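Local coordinates for protein beta-galactosidase (Geobacillus stearothermophilus, PDB 4OIF) that probably hydrolyses terminal non-reducing beta-D-galactose residues of beta-D-galactosides as a zinc-containing trimeric enzyme of glycoside hydrolase family 42, at residues 48-53 with 68-73; 430-435 with 532-537; 289-292 with 298-301. All coordinates share one frame; numbering follows the deposited sequence.

Contact 1: residues 48-53 with 68-73; sequences FTVGVF and EWLDKV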
# COMPACT_ATOMS: atom_id res chain seq x y z
N PHE A 48 11.57 -12.62 38.30
CA PHE A 48 12.18 -11.92 37.17
C PHE A 48 12.74 -12.87 36.11
O PHE A 48 13.46 -13.82 36.42
CB PHE A 48 13.26 -10.96 37.68
CG PHE A 48 12.76 -10.03 38.74
CD1 PHE A 48 12.09 -8.87 38.40
CD2 PHE A 48 12.90 -10.35 40.09
CE1 PHE A 48 11.60 -8.03 39.38
CE2 PHE A 48 12.41 -9.51 41.07
CZ PHE A 48 11.76 -8.35 40.72
N THR A 49 12.37 -12.60 34.87
CA THR A 49 12.83 -13.36 33.73
C THR A 49 14.15 -12.82 33.22
O THR A 49 14.21 -11.72 32.66
CB THR A 49 11.81 -13.32 32.61
OG1 THR A 49 10.55 -13.79 33.10
CG2 THR A 49 12.25 -14.20 31.46
N VAL A 50 15.22 -13.58 33.43
CA VAL A 50 16.56 -13.10 33.14
C VAL A 50 17.21 -13.88 31.99
O VAL A 50 16.95 -15.07 31.80
CB VAL A 50 17.45 -13.17 34.41
CG1 VAL A 50 18.85 -12.63 34.15
CG2 VAL A 50 16.78 -12.38 35.52
N GLY A 51 18.00 -13.16 31.20
CA GLY A 51 18.79 -13.77 30.14
C GLY A 51 18.16 -13.94 28.77
O GLY A 51 18.74 -14.63 27.93
N VAL A 52 17.00 -13.32 28.52
CA VAL A 52 16.26 -13.58 27.28
C VAL A 52 17.09 -13.20 26.04
O VAL A 52 17.10 -13.92 25.04
CB VAL A 52 14.91 -12.83 27.25
CG1 VAL A 52 14.13 -13.20 26.00
CG2 VAL A 52 14.08 -13.19 28.46
N PHE A 53 17.82 -12.10 26.13
CA PHE A 53 18.67 -11.70 25.03
C PHE A 53 20.11 -11.50 25.49
O PHE A 53 20.80 -10.59 25.03
CB PHE A 53 18.12 -10.44 24.38
CG PHE A 53 16.71 -10.60 23.89
CD1 PHE A 53 16.45 -11.33 22.74
CD2 PHE A 53 15.66 -10.05 24.58
CE1 PHE A 53 15.16 -11.50 22.27
CE2 PHE A 53 14.35 -10.22 24.13
CZ PHE A 53 14.11 -10.95 22.97
N GLU A 68 29.82 -14.48 35.50
CA GLU A 68 29.92 -13.91 36.85
C GLU A 68 28.79 -12.92 37.14
O GLU A 68 28.16 -12.99 38.22
CB GLU A 68 31.28 -13.25 37.06
CG GLU A 68 32.48 -14.18 36.82
CD GLU A 68 32.78 -14.39 35.33
OE1 GLU A 68 32.85 -13.39 34.57
OE2 GLU A 68 32.94 -15.56 34.91
N TRP A 69 28.51 -12.04 36.18
CA TRP A 69 27.45 -11.05 36.39
C TRP A 69 26.10 -11.74 36.65
O TRP A 69 25.32 -11.29 37.49
CB TRP A 69 27.35 -10.09 35.20
CG TRP A 69 26.94 -10.75 33.93
CD1 TRP A 69 27.76 -11.27 32.97
CD2 TRP A 69 25.60 -10.99 33.48
NE1 TRP A 69 27.02 -11.82 31.96
CE2 TRP A 69 25.69 -11.66 32.25
CE3 TRP A 69 24.34 -10.72 34.01
CZ2 TRP A 69 24.56 -12.05 31.52
CZ3 TRP A 69 23.22 -11.11 33.29
CH2 TRP A 69 23.34 -11.76 32.06
N LEU A 70 25.84 -12.85 35.96
CA LEU A 70 24.58 -13.55 36.12
C LEU A 70 24.54 -14.30 37.47
O LEU A 70 23.48 -14.41 38.10
CB LEU A 70 24.33 -14.50 34.93
CG LEU A 70 23.09 -15.40 34.96
CD1 LEU A 70 21.80 -14.61 35.12
CD2 LEU A 70 23.03 -16.24 33.71
N ASP A 71 25.71 -14.78 37.91
CA ASP A 71 25.84 -15.38 39.23
C ASP A 71 25.38 -14.39 40.27
O ASP A 71 24.58 -14.70 41.18
CB ASP A 71 27.27 -15.77 39.54
CG ASP A 71 27.82 -16.84 38.63
OD1 ASP A 71 27.05 -17.52 37.91
OD2 ASP A 71 29.04 -17.02 38.66
N LYS A 72 25.92 -13.17 40.13
CA LYS A 72 25.61 -12.13 41.09
C LYS A 72 24.14 -11.75 41.00
O LYS A 72 23.53 -11.48 42.02
CB LYS A 72 26.51 -10.91 40.90
CG LYS A 72 26.06 -9.73 41.75
CD LYS A 72 27.22 -8.95 42.35
CE LYS A 72 26.71 -7.81 43.22
NZ LYS A 72 25.86 -6.85 42.44
N VAL A 73 23.57 -11.75 39.80
CA VAL A 73 22.13 -11.50 39.67
C VAL A 73 21.29 -12.55 40.43
O VAL A 73 20.37 -12.19 41.17
CB VAL A 73 21.70 -11.44 38.18
CG1 VAL A 73 20.18 -11.63 38.02
CG2 VAL A 73 22.16 -10.13 37.55
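V50 reaches L70 and V73 with a single methyl group, CG1, which lies 3.7 Å from L70 CD1 and 4.2 Å from V73 CG1. The contact is purely apolar. L70 and V73 stand three positions apart in the helix, so both present a methyl on the side that faces the strand. The side chains of V50 and L70 come from opposing backbones, run alongside each other and meet methyl to methyl. CG1 of V50 extends anti to the backbone N (chi1 -178°), which carries it out toward the helix, while CG2 stays beside that N. L70 answers in the same way: its CG is also anti to N (chi1 176°), bringing CD1 forward. The motif is one beta-alpha-beta crossover of the TIM barrel. Strand 47-50 belongs to the barrel wall, helix 68-79 packs outside it, and the chain returns in the neighbouring parallel strand 83-87, where V84 also touches V50. Further out, L70 rests on L140 and Y144 of helix 127-144, and V73 meets P23. D71 ties the two helices together, through a salt bridge to R143 and a hydrogen bond to Y144, while W69 sends its NE1 to the carbonyl O of A57 in the preceding helix 55-58. The strand ends at V50, and G51 opens the turn with a positive phi (88°), a conformation in which a side chain would collide with the carbonyl O of V50, so glycine suits it. The turn there delivers V52 and F53 to N157, predicted to bind substrate, and the F53 ring meets W196 of the second subunit.

Contact 2: residues 430-435 with 532-537; sequences GFAAET and TDTLYP
F431 and T534 are where the two backbones come nearest, with F431 CA 5.5 Å from T534 CA. Segment 532-537 holds the last three residues of strand 527-534 and the loop that follows; the strand pairs antiparallel with strand 555-561, as the backbone bonds of D533 to A556 and L535 to D554 attest. Segment 430-435 is an irregular loop between helices 419-427 and 438-451 in which F431 takes a positive phi (55°). Both belong to the trimerisation domain, a member of the class I glutamine amidotransferase-like superfamily, and the third subunit lies against them: its N334 ND2 bonds F431 O and its R338 forms a salt bridge with D533. Direct contacts between loop and strand are van der Waals. T534 fits against the loop backbone with both branches: OG1 comes 3.3 Å from F431 CA, and CG2 lies 3.4 Å from F431 C and 3.6 Å from A432 CB. OG1 stands beside the backbone N (chi1 -64°) and CG2 anti to it, which sets OG1 by F431 CA and CG2 by the F431 carbonyl. Shortened to an alanine here, the side chain would probably leave a gap beside A432 CB and the F431 backbone, with the loop less firmly seated on the strand. T532, two residues earlier on the same side of the strand, meets the F431 ring edge-on, its CG2 in the ring plane and 3.9 Å from CE1. I502 touches both F431 and T532. The loop is further tied to strand 555-561, because Y555 OH is hydrogen-bonded to both A432 N and T435 OG1. A water completes the link: T435 OG1 donates to it at 2.8 Å, and it donates in turn to L535 O at 2.9 Å.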
# COMPACT_ATOMS: atom_id res chain seq x y z
N GLY A 430 -11.96 -17.49 -2.52
CA GLY A 430 -13.40 -17.56 -2.42
C GLY A 430 -13.96 -16.72 -1.29
O GLY A 430 -13.20 -16.10 -0.54
N PHE A 431 -15.28 -16.70 -1.17
CA PHE A 431 -15.96 -15.83 -0.21
C PHE A 431 -15.55 -14.38 -0.43
O PHE A 431 -15.52 -13.90 -1.57
CB PHE A 431 -15.65 -16.29 1.22
CG PHE A 431 -15.76 -17.79 1.40
CD1 PHE A 431 -17.00 -18.42 1.40
CD2 PHE A 431 -14.62 -18.56 1.55
CE1 PHE A 431 -17.12 -19.79 1.56
CE2 PHE A 431 -14.73 -19.95 1.70
CZ PHE A 431 -15.98 -20.56 1.71
N ALA A 432 -15.24 -13.69 0.65
CA ALA A 432 -14.70 -12.34 0.56
C ALA A 432 -13.50 -12.23 1.50
O ALA A 432 -13.59 -12.62 2.66
CB ALA A 432 -15.74 -11.29 0.89
N ALA A 433 -12.39 -11.71 0.98
CA ALA A 433 -11.12 -11.68 1.70
C ALA A 433 -11.25 -10.99 3.05
O ALA A 433 -10.79 -11.52 4.07
CB ALA A 433 -10.06 -10.97 0.87
N GLU A 434 -11.88 -9.83 3.05
CA GLU A 434 -11.86 -8.98 4.23
C GLU A 434 -12.92 -9.34 5.25
O GLU A 434 -12.86 -8.85 6.38
CB GLU A 434 -12.00 -7.51 3.81
CG GLU A 434 -10.70 -6.95 3.22
CD GLU A 434 -10.82 -5.53 2.68
OE1 GLU A 434 -11.75 -4.80 3.09
OE2 GLU A 434 -9.97 -5.14 1.84
N THR A 435 -13.86 -10.22 4.90
CA THR A 435 -14.96 -10.52 5.83
C THR A 435 -14.95 -11.92 6.42
O THR A 435 -15.83 -12.25 7.21
CB THR A 435 -16.35 -10.34 5.17
OG1 THR A 435 -16.56 -11.35 4.18
CG2 THR A 435 -16.47 -8.95 4.56
N THR A 532 -23.46 -20.84 -0.41
CA THR A 532 -22.92 -19.78 0.42
C THR A 532 -23.01 -18.48 -0.34
O THR A 532 -22.34 -18.31 -1.36
CB THR A 532 -21.47 -20.04 0.84
OG1 THR A 532 -21.41 -21.16 1.73
CG2 THR A 532 -20.91 -18.82 1.55
N ASP A 533 -23.84 -17.58 0.13
CA ASP A 533 -23.98 -16.28 -0.50
C ASP A 533 -22.99 -15.29 0.11
O ASP A 533 -23.09 -14.98 1.30
CB ASP A 533 -25.41 -15.78 -0.35
CG ASP A 533 -25.72 -14.65 -1.30
OD1 ASP A 533 -25.11 -14.57 -2.39
OD2 ASP A 533 -26.60 -13.85 -0.94
N THR A 534 -22.05 -14.81 -0.70
CA THR A 534 -21.08 -13.82 -0.22
C THR A 534 -21.49 -12.41 -0.63
O THR A 534 -21.71 -12.14 -1.80
CB THR A 534 -19.67 -14.11 -0.76
OG1 THR A 534 -19.20 -15.36 -0.25
CG2 THR A 534 -18.71 -13.00 -0.34
N LEU A 535 -21.58 -11.51 0.35
CA LEU A 535 -22.17 -10.19 0.11
C LEU A 535 -21.15 -9.06 0.07
O LEU A 535 -20.09 -9.15 0.67
CB LEU A 535 -23.20 -9.89 1.18
CG LEU A 535 -24.26 -10.98 1.37
CD1 LEU A 535 -25.31 -10.52 2.36
CD2 LEU A 535 -24.90 -11.32 0.03
N TYR A 536 -21.49 -8.00 -0.67
CA TYR A 536 -20.70 -6.77 -0.70
C TYR A 536 -20.97 -5.97 0.57
O TYR A 536 -21.98 -6.20 1.22
CB TYR A 536 -21.03 -5.96 -1.96
CG TYR A 536 -20.35 -6.50 -3.18
CD1 TYR A 536 -20.90 -7.56 -3.90
CD2 TYR A 536 -19.13 -5.99 -3.60
CE1 TYR A 536 -20.25 -8.08 -5.02
CE2 TYR A 536 -18.48 -6.50 -4.69
CZ TYR A 536 -19.04 -7.54 -5.41
OH TYR A 536 -18.37 -8.03 -6.51
N PRO A 537 -20.06 -5.05 0.94
CA PRO A 537 -20.22 -4.28 2.18
C PRO A 537 -21.57 -3.57 2.35
O PRO A 537 -22.10 -3.55 3.45
CB PRO A 537 -19.08 -3.25 2.10
CG PRO A 537 -18.01 -3.99 1.39
CD PRO A 537 -18.72 -4.83 0.34
O HOH W 1 -18.82 -10.81 2.69

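Contact 3: residues 289-292 with 298-301; sequences WHND and DLAM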
# COMPACT_ATOMS: atom_id res chain seq x y z
N TRP A 289 -5.32 -0.47 24.88
CA TRP A 289 -6.27 0.18 25.78
C TRP A 289 -6.46 1.65 25.45
O TRP A 289 -5.50 2.37 25.18
CB TRP A 289 -5.83 0.04 27.24
CG TRP A 289 -5.72 -1.38 27.77
CD1 TRP A 289 -4.58 -2.02 28.17
CD2 TRP A 289 -6.79 -2.31 27.97
NE1 TRP A 289 -4.88 -3.30 28.61
CE2 TRP A 289 -6.23 -3.50 28.49
CE3 TRP A 289 -8.18 -2.26 27.76
CZ2 TRP A 289 -6.99 -4.62 28.80
CZ3 TRP A 289 -8.94 -3.37 28.07
CH2 TRP A 289 -8.35 -4.54 28.58
N HIS A 290 -7.72 2.07 25.48
CA HIS A 290 -8.13 3.46 25.29
C HIS A 290 -7.99 3.91 23.85
O HIS A 290 -7.89 5.11 23.58
CB HIS A 290 -7.33 4.39 26.22
CG HIS A 290 -7.22 3.89 27.63
ND1 HIS A 290 -8.32 3.66 28.42
CD2 HIS A 290 -6.14 3.58 28.38
CE1 HIS A 290 -7.93 3.22 29.60
NE2 HIS A 290 -6.61 3.17 29.60
N ASN A 291 -8.00 2.95 22.92
CA ASN A 291 -8.07 3.26 21.49
C ASN A 291 -9.39 3.96 21.17
O ASN A 291 -10.30 3.98 21.99
CB ASN A 291 -7.91 2.00 20.63
CG ASN A 291 -9.08 1.01 20.77
OD1 ASN A 291 -10.17 1.23 20.23
ND2 ASN A 291 -8.83 -0.11 21.45
N ASP A 292 -9.48 4.54 19.98
CA ASP A 292 -10.66 5.32 19.65
C ASP A 292 -11.61 4.59 18.72
O ASP A 292 -12.42 5.23 18.05
CB ASP A 292 -10.25 6.67 19.02
CG ASP A 292 -9.56 6.53 17.67
OD1 ASP A 292 -9.19 5.39 17.30
OD2 ASP A 292 -9.36 7.57 17.00
N ASP A 298 -15.36 -3.99 25.01
CA ASP A 298 -15.15 -4.86 23.83
C ASP A 298 -13.72 -5.42 23.78
O ASP A 298 -13.49 -6.63 23.52
CB ASP A 298 -15.44 -4.09 22.54
CG ASP A 298 -16.92 -3.75 22.38
OD1 ASP A 298 -17.79 -4.60 22.67
OD2 ASP A 298 -17.20 -2.61 21.95
N LEU A 299 -12.76 -4.54 24.03
CA LEU A 299 -11.36 -4.95 24.10
C LEU A 299 -11.16 -5.97 25.22
O LEU A 299 -10.51 -7.01 25.02
CB LEU A 299 -10.46 -3.74 24.32
CG LEU A 299 -8.96 -4.01 24.25
CD1 LEU A 299 -8.62 -4.75 22.97
CD2 LEU A 299 -8.18 -2.70 24.32
N ALA A 300 -11.73 -5.68 26.39
CA ALA A 300 -11.60 -6.55 27.55
C ALA A 300 -12.14 -7.93 27.24
O ALA A 300 -11.54 -8.94 27.59
CB ALA A 300 -12.31 -5.96 28.76
N MET A 301 -13.28 -7.96 26.55
CA MET A 301 -13.87 -9.20 26.08
C MET A 301 -12.91 -9.97 25.18
O MET A 301 -12.74 -11.19 25.35
CB MET A 301 -15.17 -8.92 25.32
CG MET A 301 -15.92 -10.18 24.92
SD MET A 301 -17.46 -9.78 24.10
CE MET A 301 -16.83 -8.84 22.72
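The W289 indole receives L299 over a face of its six-membered ring, in an off-centre CH-pi contact: L299 CG sits 4.3 Å from the ring centroid, 29° off the normal. L299 CD2 comes nearest, 3.5 Å from W289 CE3. At the edge, close to the ring plane, A300 CA approaches W289 CH2 to 4.0 Å, so consecutive helix residues meet the indole on a face and on an edge. A chi1 of -173° swings L299 CG toward the indole, and the CD2 branch also lies 3.9 Å from N291 ND2. That amide is held by bonds within the turn: ND2 donates to A288 O and to E294 OE2, while OD1 takes the N-H of W293 in an Asx turn. Leucine therefore packs against an amide whose polar atoms are already engaged. The contact joins the loop after barrel strand 282-284 to the early part of helix 296-312 in the TIM barrel. W289 also touches M341 and S345 of helix 341-351, whose Q348 bonds A300 O, and on another side of helix 296-312 M301 packs on helix 438-451 of the trimerisation domain.

Overall arrangement
Along the chain the order is contact 1, contact 3, contact 2. Contacts 1 and 3 both belong to the TIM barrel, with centres 35 Å apart: one joins strand 47-50 to its outer helix, the other a loop after strand 282-284 to helix 296-312. Contact 2 lies in the trimerisation domain, its centre 51 Å from contact 1, across the chain's centre, and 27 Å from contact 3. Within the chain, D298 in contact 3 salt-bridges R447 of helix 438-451, which follows the 430-435 loop. Between chains, D292 meets P537 of a neighbouring subunit, so contacts 2 and 3 supply the two sides of one trimer interface.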